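Long-range contacts in extracellular invertase (Aspergillus kawachii, PDB 5XH8), which acts on sucrose as a family GH32 beta-fructofuranosidase with high transfructosylation activity, probably building fructooligosaccharides such as 1-kestose: residues A[37-43]-A[56-62]; A[316-320]-A[347-353]. All coordinates share one frame. Residues are numbered along the deposited sequence.

Interaction 1 of 2, residues A[37-43]-A[56-62]; sequences GQIGDPC and VGFLHDG. With ACT (acetate ion), chain I.
Strands 37-47 and 54-60 make an antiparallel beta hairpin of the GH32 beta-propeller, and a beta bulge breaks its register. The axes of 37-43 and 56-60 come within 4.1 Å, N-to-C directions 155° apart. Ile39 faces His60 and Pro42 faces Phe58, both non-hydrogen-bonded pairs (CA-CA 4.8 and 3.8 Å); the one-residue slip falls between them.

Backbone bonds run Gly40 N to Leu59 O (2.9 Å), Leu59 N to Asp41 O (2.8 Å), Cys43 N to Gly57 O (3.0 Å) and Asp61 N to Gln38 O (3.0 Å). Asp61, at phi/psi 58/28, turns the chain out of the strand, yet its OD1 takes Gln38 N at 2.8 Å.

Among the side chains, Ile39 (chi1 and chi2 t) lays CD1 over the Phe58 ring (chi1 p), a CH-pi contact 3.8 Å from the centroid. Asp41 (m) OD2 hydrogen-bonds a glycerol and lies close to the like-charged carboxylate of Asp99; its place on the first propeller strand is consistent with the nucleophile position of GH32 enzymes.

A water bridges Gln38 OE1 (2.6 Å) and Gly62 N (2.8 Å). Acetate, like glycerol, probably comes from the crystallisation liquor; His60 (t) gives ND1 to Gln38 O at 2.7 Å and NE2 to acetate OXT at 3.0 Å.

Interaction 2 of 2, residues A[316-320]-A[347-353]; sequences FSSYA and WLSGDLF. With NA (sodium ion), chain B.
Phe353 is one of the main bumps: its ring (chi1 m), stacked with His287, fits into a hollow walled by Phe316, Ser317 and Tyr319, with CE2 3.4 Å from Phe316 O and CE1 3.7 Å from Tyr319 CB. The Tyr319 ring lies obliquely beside it, centroids 5.8 Å apart. Leu352 forms a second bump, its CD2 reaching Ser317 OG at 3.5 Å and Phe316 CE1 at 3.9 Å. Consecutive left-handed backbones at Leu352 (55/47) and Phe353 (53/45) bring this loop back over 316-318.

Underneath, 318-320 and 347-348 are neighbouring antiparallel strands of a mixed sheet in the GH32 propeller domain. Tyr319 and Trp347 are a hydrogen-bonded pair, N to O 2.9 Å in both directions; Ser318 faces Leu348 (CA-CA 4.6 Å), and Ser349 N reaches Ser317 O at 3.0 Å. The Trp347 indole (chi1 t) supports Tyr319 CB and Ala320 CB, its CE3 at 4.1 and 3.9 Å.

Ser349 OG (t) accepts Phe353 N at 3.0 Å, holding the loop's curl, while a water fills the gap between Ser317 OG (2.7 Å), Ser349 O (2.7 Å) and Leu352 N (2.9 Å). On the 316-318 turn, Phe316 O (2.9 Å), Ser318 O (2.4 Å) and a water (2.4 Å) bind sodium, with Gly315 and His287 completing the site.

In the fold
Along the chain the two contacts come in series: interaction 1 closes near residue 62, and interaction 2 opens some 250 residues later. In space their centres lie 12 Å apart, within the same mixed sheet. Strand 366-385 runs between them, parallel to 37-47 and antiparallel to 341-348, so the sheet joins early and late parts of the propeller domain, consistent with the ring closure of a beta-propeller. They touch directly: Trp347 NE1 lies 2.9 Å from Ile39 O, a probable hydrogen bond, and Ala320 CB packs 3.6 Å from Asp41 CG. Asp41, hydrogen-bonded to glycerol, also touches the side chains of Trp347 and Ala320 of interaction 2.

Interaction 1 of 2, residues A[37-43]-A[56-62]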
loop_
_atom_site.group_PDB
_atom_site.type_symbol
_atom_site.label_atom_id
_atom_site.label_comp_id
_atom_site.label_asym_id
_atom_site.label_seq_id
_atom_site.Cartn_x
_atom_site.Cartn_y
_atom_site.Cartn_z
ATOM N N GLY A 37 12.788 -15.240 -26.630
ATOM C CA GLY A 37 13.052 -14.283 -25.570
ATOM C C GLY A 37 13.453 -14.946 -24.249
ATOM O O GLY A 37 13.901 -16.093 -24.199
ATOM N N GLN A 38 13.288 -14.207 -23.171
ATOM C CA GLN A 38 13.916 -14.550 -21.892
ATOM C C GLN A 38 12.890 -15.198 -20.967
ATOM O O GLN A 38 11.710 -14.798 -20.939
ATOM C CB GLN A 38 14.494 -13.274 -21.246
ATOM C CG GLN A 38 15.367 -13.497 -20.011
ATOM C CD GLN A 38 14.612 -13.408 -18.703
ATOM O OE1 GLN A 38 13.367 -13.383 -18.656
ATOM N NE2 GLN A 38 15.357 -13.342 -17.620
ATOM N N ILE A 39 13.375 -16.169 -20.203
ATOM C CA ILE A 39 12.641 -16.782 -19.142
ATOM C C ILE A 39 13.347 -16.520 -17.834
ATOM O O ILE A 39 14.597 -16.650 -17.728
ATOM C CB ILE A 39 12.376 -18.295 -19.399
ATOM C CG1 ILE A 39 11.409 -18.842 -18.325
ATOM C CG2 ILE A 39 13.683 -19.103 -19.471
ATOM C CD1 ILE A 39 10.932 -20.261 -18.547
ATOM N N GLY A 40 12.532 -16.164 -16.831
ATOM C CA GLY A 40 12.985 -15.966 -15.468
ATOM C C GLY A 40 12.384 -17.036 -14.557
ATOM O O GLY A 40 12.105 -18.136 -15.003
ATOM N N ASP A 41 12.167 -16.678 -13.292
ATOM C CA ASP A 41 11.692 -17.611 -12.249
ATOM C C ASP A 41 10.421 -18.313 -12.715
ATOM O O ASP A 41 9.490 -17.627 -13.186
ATOM C CB ASP A 41 11.292 -16.876 -10.964
ATOM C CG ASP A 41 12.413 -16.102 -10.312
ATOM O OD1 ASP A 41 13.437 -15.833 -10.966
ATOM O OD2 ASP A 41 12.236 -15.720 -9.123
ATOM N N PRO A 42 10.348 -19.650 -12.576
ATOM C CA PRO A 42 9.048 -20.264 -12.739
ATOM C C PRO A 42 8.145 -19.858 -11.549
ATOM O O PRO A 42 8.651 -19.498 -10.494
ATOM C CB PRO A 42 9.363 -21.757 -12.729
ATOM C CG PRO A 42 10.564 -21.857 -11.840
ATOM C CD PRO A 42 11.365 -20.627 -12.143
ATOM N N CYS A 43 6.836 -19.865 -11.762
ATOM C CA CYS A 43 5.863 -19.542 -10.714
ATOM C C CYS A 43 4.484 -19.850 -11.266
ATOM O O CYS A 43 4.357 -20.407 -12.367
ATOM C CB CYS A 43 5.975 -18.059 -10.268
ATOM S SG CYS A 43 5.811 -16.854 -11.595
ATOM N N VAL A 56 1.723 -24.525 -16.046
ATOM C CA VAL A 56 3.030 -24.034 -15.634
ATOM C C VAL A 56 3.147 -22.528 -15.961
ATOM O O VAL A 56 2.569 -22.050 -16.940
ATOM C CB VAL A 56 4.217 -24.817 -16.274
ATOM C CG1 VAL A 56 4.166 -26.295 -15.918
ATOM C CG2 VAL A 56 4.246 -24.657 -17.784
ATOM N N GLY A 57 3.909 -21.792 -15.165
ATOM C CA GLY A 57 4.086 -20.353 -15.349
ATOM C C GLY A 57 5.547 -20.003 -15.171
ATOM O O GLY A 57 6.316 -20.780 -14.599
ATOM N N PHE A 58 5.924 -18.837 -15.665
ATOM C CA PHE A 58 7.301 -18.336 -15.545
ATOM C C PHE A 58 7.355 -16.857 -15.901
ATOM O O PHE A 58 6.593 -16.391 -16.744
ATOM C CB PHE A 58 8.293 -19.142 -16.415
ATOM C CG PHE A 58 7.773 -19.458 -17.781
ATOM C CD1 PHE A 58 7.850 -18.522 -18.799
ATOM C CD2 PHE A 58 7.175 -20.675 -18.041
ATOM C CE1 PHE A 58 7.328 -18.803 -20.062
ATOM C CE2 PHE A 58 6.666 -20.967 -19.288
ATOM C CZ PHE A 58 6.729 -20.028 -20.306
ATOM N N LEU A 59 8.250 -16.124 -15.244
ATOM C CA LEU A 59 8.562 -14.747 -15.648
ATOM C C LEU A 59 9.084 -14.764 -17.078
ATOM O O LEU A 59 9.773 -15.701 -17.473
ATOM C CB LEU A 59 9.610 -14.129 -14.727
ATOM C CG LEU A 59 9.243 -13.977 -13.241
ATOM C CD1 LEU A 59 10.234 -13.059 -12.571
ATOM C CD2 LEU A 59 7.825 -13.459 -13.058
ATOM N N HIS A 60 8.693 -13.761 -17.866
ATOM C CA HIS A 60 9.003 -13.717 -19.294
ATOM C C HIS A 60 9.356 -12.278 -19.668
ATOM O O HIS A 60 8.571 -11.341 -19.451
ATOM C CB HIS A 60 7.828 -14.249 -20.121
ATOM C CG HIS A 60 8.077 -14.301 -21.591
ATOM N ND1 HIS A 60 9.308 -14.628 -22.129
ATOM C CD2 HIS A 60 7.243 -14.122 -22.642
ATOM C CE1 HIS A 60 9.216 -14.653 -23.443
ATOM N NE2 HIS A 60 7.982 -14.345 -23.784
ATOM N N ASP A 61 10.585 -12.110 -20.153
ATOM C CA ASP A 61 11.103 -10.831 -20.663
ATOM C C ASP A 61 11.056 -9.696 -19.649
ATOM O O ASP A 61 10.936 -8.530 -20.010
ATOM C CB ASP A 61 10.377 -10.469 -21.956
ATOM C CG ASP A 61 10.824 -11.354 -23.133
ATOM O OD1 ASP A 61 12.020 -11.685 -23.189
ATOM O OD2 ASP A 61 9.993 -11.719 -23.983
ATOM N N GLY A 62 11.129 -10.033 -18.371
ATOM C CA GLY A 62 11.052 -9.004 -17.329
ATOM C C GLY A 62 9.759 -8.216 -17.309
ATOM O O GLY A 62 9.732 -7.107 -16.780
HETATM C C ACT I . 6.516 -14.452 -26.848
HETATM O O ACT I . 7.504 -15.262 -26.706
HETATM O OXT ACT I . 6.281 -13.478 -26.065
HETATM C CH3 ACT I . 5.519 -14.586 -27.951
HETATM O O HOH W 1 11.680 -12.380 -16.878
#

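Interaction 2 of 2, residues A[316-320]-A[347-353]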
loop_
_atom_site.group_PDB
_atom_site.type_symbol
_atom_site.label_atom_id
_atom_site.label_comp_id
_atom_site.label_asym_id
_atom_site.label_seq_id
_atom_site.Cartn_x
_atom_site.Cartn_y
_atom_site.Cartn_z
ATOM N N PHE A 316 25.541 -23.830 -10.893
ATOM C CA PHE A 316 25.798 -22.418 -10.577
ATOM C C PHE A 316 24.599 -21.546 -11.042
ATOM O O PHE A 316 24.107 -20.724 -10.268
ATOM C CB PHE A 316 27.122 -21.953 -11.208
ATOM C CG PHE A 316 27.483 -20.521 -10.906
ATOM C CD1 PHE A 316 26.941 -19.465 -11.671
ATOM C CD2 PHE A 316 28.376 -20.212 -9.885
ATOM C CE1 PHE A 316 27.274 -18.152 -11.415
ATOM C CE2 PHE A 316 28.711 -18.893 -9.616
ATOM C CZ PHE A 316 28.170 -17.867 -10.389
ATOM N N SER A 317 24.104 -21.814 -12.251
ATOM C CA SER A 317 23.023 -21.047 -12.877
ATOM C C SER A 317 21.617 -21.568 -12.538
ATOM O O SER A 317 20.627 -21.021 -13.022
ATOM C CB SER A 317 23.242 -21.006 -14.403
ATOM O OG SER A 317 24.468 -20.341 -14.722
ATOM N N SER A 318 21.542 -22.610 -11.717
ATOM C CA SER A 318 20.299 -23.209 -11.276
ATOM C C SER A 318 19.763 -22.488 -10.062
ATOM O O SER A 318 20.511 -22.281 -9.117
ATOM C CB SER A 318 20.523 -24.670 -10.892
ATOM O OG SER A 318 20.961 -25.414 -11.998
ATOM N N TYR A 319 18.472 -22.128 -10.070
ATOM C CA TYR A 319 17.899 -21.274 -9.024
ATOM C C TYR A 319 16.371 -21.210 -9.074
ATOM O O TYR A 319 15.758 -21.772 -9.973
ATOM C CB TYR A 319 18.488 -19.859 -9.135
ATOM C CG TYR A 319 18.430 -19.016 -7.877
ATOM C CD1 TYR A 319 19.037 -19.452 -6.685
ATOM C CD2 TYR A 319 17.832 -17.752 -7.886
ATOM C CE1 TYR A 319 19.018 -18.675 -5.553
ATOM C CE2 TYR A 319 17.780 -16.988 -6.744
ATOM C CZ TYR A 319 18.387 -17.444 -5.576
ATOM O OH TYR A 319 18.340 -16.708 -4.406
ATOM N N ALA A 320 15.776 -20.584 -8.053
ATOM C CA ALA A 320 14.403 -20.070 -8.126
ATOM C C ALA A 320 13.362 -21.126 -8.365
ATOM O O ALA A 320 12.359 -20.845 -9.013
ATOM C CB ALA A 320 14.304 -18.989 -9.211
ATOM N N TRP A 347 14.852 -23.254 -12.357
ATOM C CA TRP A 347 15.244 -22.316 -13.406
ATOM C C TRP A 347 16.727 -22.490 -13.698
ATOM O O TRP A 347 17.523 -22.577 -12.769
ATOM C CB TRP A 347 15.016 -20.878 -12.930
ATOM C CG TRP A 347 15.383 -19.748 -13.847
ATOM C CD1 TRP A 347 15.130 -19.651 -15.174
ATOM C CD2 TRP A 347 16.027 -18.525 -13.470
ATOM N NE1 TRP A 347 15.574 -18.450 -15.652
ATOM C CE2 TRP A 347 16.135 -17.737 -14.628
ATOM C CE3 TRP A 347 16.530 -18.020 -12.262
ATOM C CZ2 TRP A 347 16.718 -16.470 -14.623
ATOM C CZ3 TRP A 347 17.117 -16.765 -12.256
ATOM C CH2 TRP A 347 17.206 -16.002 -13.425
ATOM N N LEU A 348 17.085 -22.483 -14.978
ATOM C CA LEU A 348 18.485 -22.392 -15.407
ATOM C C LEU A 348 18.649 -21.067 -16.130
ATOM O O LEU A 348 18.282 -20.929 -17.310
ATOM C CB LEU A 348 18.856 -23.565 -16.323
ATOM C CG LEU A 348 20.357 -23.707 -16.684
ATOM C CD1 LEU A 348 21.146 -24.065 -15.440
ATOM C CD2 LEU A 348 20.592 -24.750 -17.790
ATOM N N SER A 349 19.160 -20.077 -15.403
ATOM C CA SER A 349 19.426 -18.781 -15.974
ATOM C C SER A 349 20.391 -18.899 -17.150
ATOM O O SER A 349 21.409 -19.605 -17.063
ATOM C CB SER A 349 20.037 -17.835 -14.934
ATOM O OG SER A 349 20.543 -16.665 -15.572
ATOM N N GLY A 350 20.073 -18.204 -18.233
ATOM C CA GLY A 350 20.849 -18.298 -19.473
ATOM C C GLY A 350 22.107 -17.442 -19.511
ATOM O O GLY A 350 22.948 -17.654 -20.383
ATOM N N ASP A 351 22.225 -16.462 -18.602
ATOM C CA ASP A 351 23.251 -15.441 -18.715
ATOM C C ASP A 351 23.905 -15.099 -17.370
ATOM O O ASP A 351 24.224 -13.935 -17.104
ATOM C CB ASP A 351 22.639 -14.184 -19.385
ATOM C CG ASP A 351 21.469 -13.609 -18.610
ATOM O OD1 ASP A 351 21.173 -14.093 -17.493
ATOM O OD2 ASP A 351 20.822 -12.689 -19.134
ATOM N N LEU A 352 24.099 -16.113 -16.529
ATOM C CA LEU A 352 24.740 -15.932 -15.229
ATOM C C LEU A 352 24.020 -14.846 -14.403
ATOM O O LEU A 352 24.647 -13.956 -13.817
ATOM C CB LEU A 352 26.240 -15.609 -15.394
ATOM C CG LEU A 352 27.086 -16.690 -16.081
ATOM C CD1 LEU A 352 28.521 -16.197 -16.250
ATOM C CD2 LEU A 352 27.053 -17.979 -15.287
ATOM N N PHE A 353 22.691 -14.936 -14.368
ATOM C CA PHE A 353 21.879 -13.948 -13.664
ATOM C C PHE A 353 22.213 -12.526 -14.125
ATOM O O PHE A 353 22.401 -11.634 -13.326
ATOM C CB PHE A 353 22.037 -14.131 -12.152
ATOM C CG PHE A 353 21.894 -15.559 -11.707
ATOM C CD1 PHE A 353 20.632 -16.112 -11.505
ATOM C CD2 PHE A 353 23.024 -16.358 -11.505
ATOM C CE1 PHE A 353 20.506 -17.428 -11.103
ATOM C CE2 PHE A 353 22.895 -17.671 -11.091
ATOM C CZ PHE A 353 21.640 -18.206 -10.881
HETATM NA NA NA B . 22.744 -22.255 -8.283
HETATM O O HOH W 2 23.993 -19.012 -17.005
HETATM O O HOH W 3 22.606 -24.105 -6.734
#